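Local coordinates for protein DNA polymerase III beta subunit (Streptococcus pyogenes, PDB 2AVT) that probably serves as the ring-shaped sliding clamp of the replicative DNA polymerase, encircling duplex DNA and tethering the enzyme to its template, at residues A[166-172]-A[196-202]; A[11-16]-A[82-87]. One frame throughout, in Å; residues are numbered along the deposited sequence.

Contact 1: A[166-172]-A[196-202]; sequences HIVLSNH and SADFMVV. Unlike the reference sequence in segment 196-202: F199 (reference Leu).
Strands 166-170 and 199-202 run antiparallel at the margin of a sheet in the central clamp domain, their axes 4.6 Å apart and their directions 177° from one another. I167 and V201 form a hydrogen-bonded pair, with I167 N to V201 O at 2.9 Å and a return bond from V201 N to I167 O. The next such pair, L169 and F199, is less even: L169 N reaches F199 O at 2.8 Å, while the bond from F199 N to L169 O is weak.

On one side of the sheet H166, V168, M200 and V202 gather. M200 CG lies at the edge of the H166 ring, 3.2 Å from H166 NE2, and M200 runs alongside V168, pointing the same way. The other side carries I167, L169, F199 and V201. With chi1 at 70°, F199 CG sits between its own backbone N and carbonyl carbon, which lays the ring's face over the backbone of V168 and L169, though the model presses the ring implausibly close to L169 CB; I167 CG2 meets the ring edge at CE1, and F226 adds a further ring.

Past the strand ends, D198 OD1 accepts a bond from H172 N at 2.8 Å, and S196 N binds H172 O. The H172 ring lies nearly flat against the carboxylate, planes 21° apart, with D198 OD2 over its centre, while H172 ND1 donates to S196 O 3.2 Å away, in the ring plane.

Contact 2: A[11-16]-A[82-87]; sequences FIHALN and FINIIS
Helices 8-18 and 79-88 of the N-terminal clamp domain pack side by side, nearly antiparallel, with segment axes 10.2 Å apart at closest approach and a crossing angle of -161°. The deep side of the seam is aromatic and aliphatic. F11 CZ comes within 3.8 Å of F82 CE2 at the edge of the F82 ring, and the two ring planes stand 74° apart. L15 CD1, one turn on from F11, lies over the centre of the F11 ring and is 4.0 Å from F82 CE2. I86 sends CD1 to F11 CE2, while its CG2 branch lies 3.8 Å from I12 CG1.

Further along the seam, I83 lays CG1 and CD1 against L15 CB, and its CG2 meets the exposed N16 at OD1. I12, extended at chi2 (176°), carries CD1 to 3.6 Å from S87 CA. S87 OG turns back along its own segment and donates to I83 O at 2.8 Å, from the face of that carbonyl opposite to S87 N. Beneath, F82 and I86 rest on L106, and F11 on I58. No hydrogen bond joins residues 11-16 to 82-87, so these turns are held by the fit of apolar side chains, and the serine hydroxyl spends its proton on I83 O.

In the fold
Contact 2 closes first along the chain, within the N-terminal domain, and contact 1 follows in the central domain. Their centres are about 38 Å apart on opposite sides of the chain's centre, and their nearest atoms stay about 23 Å apart. They sample the two layers from which clamp domains are built: contact 2 joins the helix pair of the N-terminal domain, whereas contact 1 joins strands 164-170 and 199-204 at one end of a sheet that continues from the central into the C-terminal domain. In sliding clamps the helices line the DNA channel and sheets form the outer wall, which probably holds here too. Beside contact 2, N84 and I85 pack on L280 and I281 of the second subunit, placing helix 79-88 at the subunit interface that probably closes the ring.

Contact 1: A[166-172]-A[196-202]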
loop_
_atom_site.group_PDB
_atom_site.type_symbol
_atom_site.label_atom_id
_atom_site.label_comp_id
_atom_site.label_asym_id
_atom_site.label_seq_id
_atom_site.Cartn_x
_atom_site.Cartn_y
_atom_site.Cartn_z
ATOM N N HIS A 166 28.797 6.322 8.458
ATOM C CA HIS A 166 29.953 6.603 9.312
ATOM C C HIS A 166 29.753 7.971 9.951
ATOM O O HIS A 166 29.610 8.968 9.249
ATOM C CB HIS A 166 31.252 6.616 8.495
ATOM C CG HIS A 166 32.494 6.646 9.337
ATOM N ND1 HIS A 166 33.730 6.991 8.832
ATOM C CD2 HIS A 166 32.695 6.350 10.644
ATOM C CE1 HIS A 166 34.637 6.909 9.790
ATOM N NE2 HIS A 166 34.035 6.521 10.901
ATOM N N ILE A 167 29.725 8.012 11.278
ATOM C CA ILE A 167 29.549 9.271 12.010
ATOM C C ILE A 167 30.789 9.458 12.878
ATOM O O ILE A 167 31.104 8.594 13.699
ATOM C CB ILE A 167 28.316 9.237 12.945
ATOM C CG1 ILE A 167 27.064 8.823 12.171
ATOM C CG2 ILE A 167 28.097 10.608 13.554
ATOM C CD1 ILE A 167 26.646 9.802 11.115
ATOM N N VAL A 168 31.484 10.581 12.702
ATOM C CA VAL A 168 32.707 10.847 13.463
ATOM C C VAL A 168 32.816 12.265 14.024
ATOM O O VAL A 168 32.510 13.238 13.338
ATOM C CB VAL A 168 33.971 10.629 12.591
ATOM C CG1 VAL A 168 35.224 10.822 13.435
ATOM C CG2 VAL A 168 33.953 9.259 11.980
ATOM N N LEU A 169 33.250 12.373 15.275
ATOM C CA LEU A 169 33.448 13.679 15.896
ATOM C C LEU A 169 34.946 13.809 16.159
ATOM O O LEU A 169 35.503 13.062 16.963
ATOM C CB LEU A 169 32.687 13.797 17.216
ATOM C CG LEU A 169 32.874 15.174 17.871
ATOM C CD1 LEU A 169 32.308 16.242 16.943
ATOM C CD2 LEU A 169 32.189 15.223 19.230
ATOM N N SER A 170 35.586 14.750 15.472
ATOM C CA SER A 170 37.024 14.975 15.611
ATOM C C SER A 170 37.351 16.339 16.234
ATOM O O SER A 170 36.601 17.301 16.083
ATOM C CB SER A 170 37.696 14.864 14.242
ATOM O OG SER A 170 37.132 15.786 13.323
ATOM N N ASN A 171 38.486 16.405 16.923
ATOM C CA ASN A 171 38.930 17.631 17.581
ATOM C C ASN A 171 37.837 18.177 18.497
ATOM O O ASN A 171 37.686 19.391 18.647
ATOM C CB ASN A 171 39.318 18.690 16.546
ATOM C CG ASN A 171 40.287 18.162 15.508
ATOM O OD1 ASN A 171 41.335 17.599 15.839
ATOM N ND2 ASN A 171 39.944 18.345 14.236
ATOM N N HIS A 172 37.073 17.264 19.090
ATOM C CA HIS A 172 35.998 17.604 20.017
ATOM C C HIS A 172 34.938 18.548 19.460
ATOM O O HIS A 172 34.106 19.043 20.218
ATOM C CB HIS A 172 36.578 18.240 21.284
ATOM C CG HIS A 172 37.496 17.344 22.056
ATOM N ND1 HIS A 172 37.052 16.239 22.749
ATOM C CD2 HIS A 172 38.834 17.401 22.261
ATOM C CE1 HIS A 172 38.076 15.655 23.349
ATOM N NE2 HIS A 172 39.168 16.342 23.068
ATOM N N SER A 196 32.685 18.495 22.593
ATOM C CA SER A 196 32.197 17.251 23.178
ATOM C C SER A 196 33.195 16.128 22.898
ATOM O O SER A 196 33.951 16.192 21.927
ATOM C CB SER A 196 30.824 16.905 22.586
ATOM O OG SER A 196 30.249 15.782 23.232
ATOM N N ALA A 197 33.201 15.107 23.751
ATOM C CA ALA A 197 34.111 13.974 23.594
ATOM C C ALA A 197 34.097 13.427 22.166
ATOM O O ALA A 197 33.047 13.372 21.524
ATOM C CB ALA A 197 33.742 12.871 24.582
ATOM N N ASP A 198 35.265 13.034 21.665
ATOM C CA ASP A 198 35.366 12.492 20.316
ATOM C C ASP A 198 34.682 11.125 20.234
ATOM O O ASP A 198 34.519 10.442 21.242
ATOM C CB ASP A 198 36.834 12.352 19.891
ATOM C CG ASP A 198 37.507 13.695 19.637
ATOM O OD1 ASP A 198 36.943 14.516 18.886
ATOM O OD2 ASP A 198 38.611 13.920 20.177
ATOM N N PHE A 199 34.288 10.737 19.022
ATOM C CA PHE A 199 33.620 9.460 18.792
ATOM C C PHE A 199 33.779 9.106 17.324
ATOM O O PHE A 199 34.025 9.978 16.490
ATOM C CB PHE A 199 32.165 9.525 19.256
ATOM C CG PHE A 199 31.294 10.394 18.398
ATOM C CD1 PHE A 199 30.623 9.868 17.309
ATOM C CD2 PHE A 199 31.148 11.752 18.687
ATOM C CE1 PHE A 199 29.822 10.669 16.518
ATOM C CE2 PHE A 199 30.346 12.553 17.897
ATOM C CZ PHE A 199 29.683 12.011 16.813
ATOM N N MET A 200 33.635 7.822 17.009
ATOM C CA MET A 200 33.743 7.353 15.634
ATOM C C MET A 200 33.048 6.009 15.506
ATOM O O MET A 200 33.587 4.984 15.918
ATOM C CB MET A 200 35.207 7.206 15.222
ATOM C CG MET A 200 35.355 6.727 13.799
ATOM S SD MET A 200 37.062 6.576 13.312
ATOM C CE MET A 200 37.369 4.840 13.703
ATOM N N VAL A 201 31.856 6.012 14.925
ATOM C CA VAL A 201 31.089 4.784 14.782
ATOM C C VAL A 201 30.454 4.646 13.413
ATOM O O VAL A 201 30.510 5.552 12.579
ATOM C CB VAL A 201 29.961 4.712 15.838
ATOM C CG1 VAL A 201 30.549 4.711 17.231
ATOM C CG2 VAL A 201 29.018 5.895 15.669
ATOM N N VAL A 202 29.851 3.486 13.192
ATOM C CA VAL A 202 29.164 3.191 11.950
ATOM C C VAL A 202 27.819 2.637 12.399
ATOM O O VAL A 202 27.760 1.645 13.124
ATOM C CB VAL A 202 29.922 2.138 11.119
ATOM C CG1 VAL A 202 29.166 1.854 9.832
ATOM C CG2 VAL A 202 31.333 2.640 10.807
#

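Contact 2: A[11-16]-A[82-87]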
loop_
_atom_site.group_PDB
_atom_site.type_symbol
_atom_site.label_atom_id
_atom_site.label_comp_id
_atom_site.label_asym_id
_atom_site.label_seq_id
_atom_site.Cartn_x
_atom_site.Cartn_y
_atom_site.Cartn_z
ATOM N N PHE A 11 -2.657 4.847 24.209
ATOM C CA PHE A 11 -2.035 3.526 24.227
ATOM C C PHE A 11 -1.604 3.097 22.829
ATOM O O PHE A 11 -0.465 2.675 22.629
ATOM C CB PHE A 11 -3.022 2.506 24.813
ATOM C CG PHE A 11 -2.376 1.246 25.332
ATOM C CD1 PHE A 11 -1.018 1.192 25.588
ATOM C CD2 PHE A 11 -3.146 0.125 25.608
ATOM C CE1 PHE A 11 -0.435 0.048 26.113
ATOM C CE2 PHE A 11 -2.571 -1.018 26.135
ATOM C CZ PHE A 11 -1.207 -1.054 26.388
ATOM N N ILE A 12 -2.516 3.211 21.868
ATOM C CA ILE A 12 -2.244 2.828 20.486
ATOM C C ILE A 12 -1.048 3.582 19.902
ATOM O O ILE A 12 -0.170 2.974 19.294
ATOM C CB ILE A 12 -3.482 3.066 19.583
ATOM C CG1 ILE A 12 -4.577 2.056 19.949
ATOM C CG2 ILE A 12 -3.103 2.918 18.107
ATOM C CD1 ILE A 12 -5.877 2.255 19.190
ATOM N N HIS A 13 -1.003 4.897 20.096
ATOM C CA HIS A 13 0.113 5.684 19.566
ATOM C C HIS A 13 1.455 5.189 20.098
ATOM O O HIS A 13 2.391 4.997 19.328
ATOM C CB HIS A 13 -0.068 7.167 19.897
ATOM C CG HIS A 13 -1.135 7.837 19.084
ATOM N ND1 HIS A 13 -1.168 7.772 17.705
ATOM C CD2 HIS A 13 -2.201 8.588 19.450
ATOM C CE1 HIS A 13 -2.210 8.452 17.260
ATOM N NE2 HIS A 13 -2.852 8.958 18.298
ATOM N N ALA A 14 1.542 4.967 21.405
ATOM C CA ALA A 14 2.778 4.489 22.021
ATOM C C ALA A 14 3.139 3.063 21.578
ATOM O O ALA A 14 4.313 2.731 21.440
ATOM C CB ALA A 14 2.658 4.541 23.547
ATOM N N LEU A 15 2.125 2.224 21.380
ATOM C CA LEU A 15 2.343 0.849 20.946
ATOM C C LEU A 15 2.898 0.804 19.530
ATOM O O LEU A 15 3.830 0.056 19.248
ATOM C CB LEU A 15 1.032 0.050 21.007
ATOM C CG LEU A 15 0.572 -0.372 22.404
ATOM C CD1 LEU A 15 -0.885 -0.877 22.380
ATOM C CD2 LEU A 15 1.515 -1.448 22.919
ATOM N N ASN A 16 2.319 1.598 18.636
ATOM C CA ASN A 16 2.771 1.618 17.252
ATOM C C ASN A 16 4.187 2.153 17.117
ATOM O O ASN A 16 4.884 1.826 16.168
ATOM C CB ASN A 16 1.831 2.451 16.389
ATOM C CG ASN A 16 0.492 1.779 16.184
ATOM O OD1 ASN A 16 0.366 0.565 16.341
ATOM N ND2 ASN A 16 -0.515 2.562 15.809
ATOM N N PHE A 82 -1.470 -8.182 19.873
ATOM C CA PHE A 82 -1.941 -7.362 20.980
ATOM C C PHE A 82 -2.426 -6.004 20.512
ATOM O O PHE A 82 -3.475 -5.520 20.948
ATOM C CB PHE A 82 -0.826 -7.163 22.008
ATOM C CG PHE A 82 -1.218 -6.279 23.154
ATOM C CD1 PHE A 82 -2.282 -6.622 23.974
ATOM C CD2 PHE A 82 -0.513 -5.114 23.421
ATOM C CE1 PHE A 82 -2.634 -5.816 25.052
ATOM C CE2 PHE A 82 -0.861 -4.304 24.494
ATOM C CZ PHE A 82 -1.922 -4.658 25.311
ATOM N N ILE A 83 -1.649 -5.386 19.628
ATOM C CA ILE A 83 -1.988 -4.079 19.094
ATOM C C ILE A 83 -3.273 -4.101 18.275
ATOM O O ILE A 83 -4.071 -3.169 18.373
ATOM C CB ILE A 83 -0.835 -3.517 18.241
ATOM C CG1 ILE A 83 0.385 -3.284 19.133
ATOM C CG2 ILE A 83 -1.269 -2.254 17.548
ATOM C CD1 ILE A 83 1.634 -2.817 18.362
ATOM N N ASN A 84 -3.477 -5.136 17.458
ATOM C CA ASN A 84 -4.727 -5.226 16.688
ATOM C C ASN A 84 -5.917 -5.351 17.657
ATOM O O ASN A 84 -6.984 -4.789 17.425
ATOM C CB ASN A 84 -4.730 -6.440 15.744
ATOM C CG ASN A 84 -3.727 -6.308 14.619
ATOM O OD1 ASN A 84 -3.474 -5.211 14.123
ATOM N ND2 ASN A 84 -3.162 -7.428 14.201
ATOM N N ILE A 85 -5.736 -6.098 18.737
ATOM C CA ILE A 85 -6.812 -6.243 19.716
ATOM C C ILE A 85 -7.148 -4.890 20.365
ATOM O O ILE A 85 -8.312 -4.467 20.372
ATOM C CB ILE A 85 -6.440 -7.266 20.791
ATOM C CG1 ILE A 85 -6.614 -8.672 20.218
ATOM C CG2 ILE A 85 -7.327 -7.097 22.023
ATOM C CD1 ILE A 85 -5.810 -9.699 20.923
ATOM N N ILE A 86 -6.124 -4.203 20.866
ATOM C CA ILE A 86 -6.296 -2.902 21.504
ATOM C C ILE A 86 -6.966 -1.931 20.546
ATOM O O ILE A 86 -7.887 -1.207 20.923
ATOM C CB ILE A 86 -4.930 -2.312 21.954
ATOM C CG1 ILE A 86 -4.374 -3.140 23.112
ATOM C CG2 ILE A 86 -5.079 -0.836 22.340
ATOM C CD1 ILE A 86 -5.249 -3.123 24.377
ATOM N N SER A 87 -6.512 -1.926 19.299
ATOM C CA SER A 87 -7.076 -1.023 18.299
ATOM C C SER A 87 -8.520 -1.362 17.956
ATOM O O SER A 87 -9.229 -0.534 17.394
ATOM C CB SER A 87 -6.241 -1.053 17.011
ATOM O OG SER A 87 -4.873 -0.765 17.271
#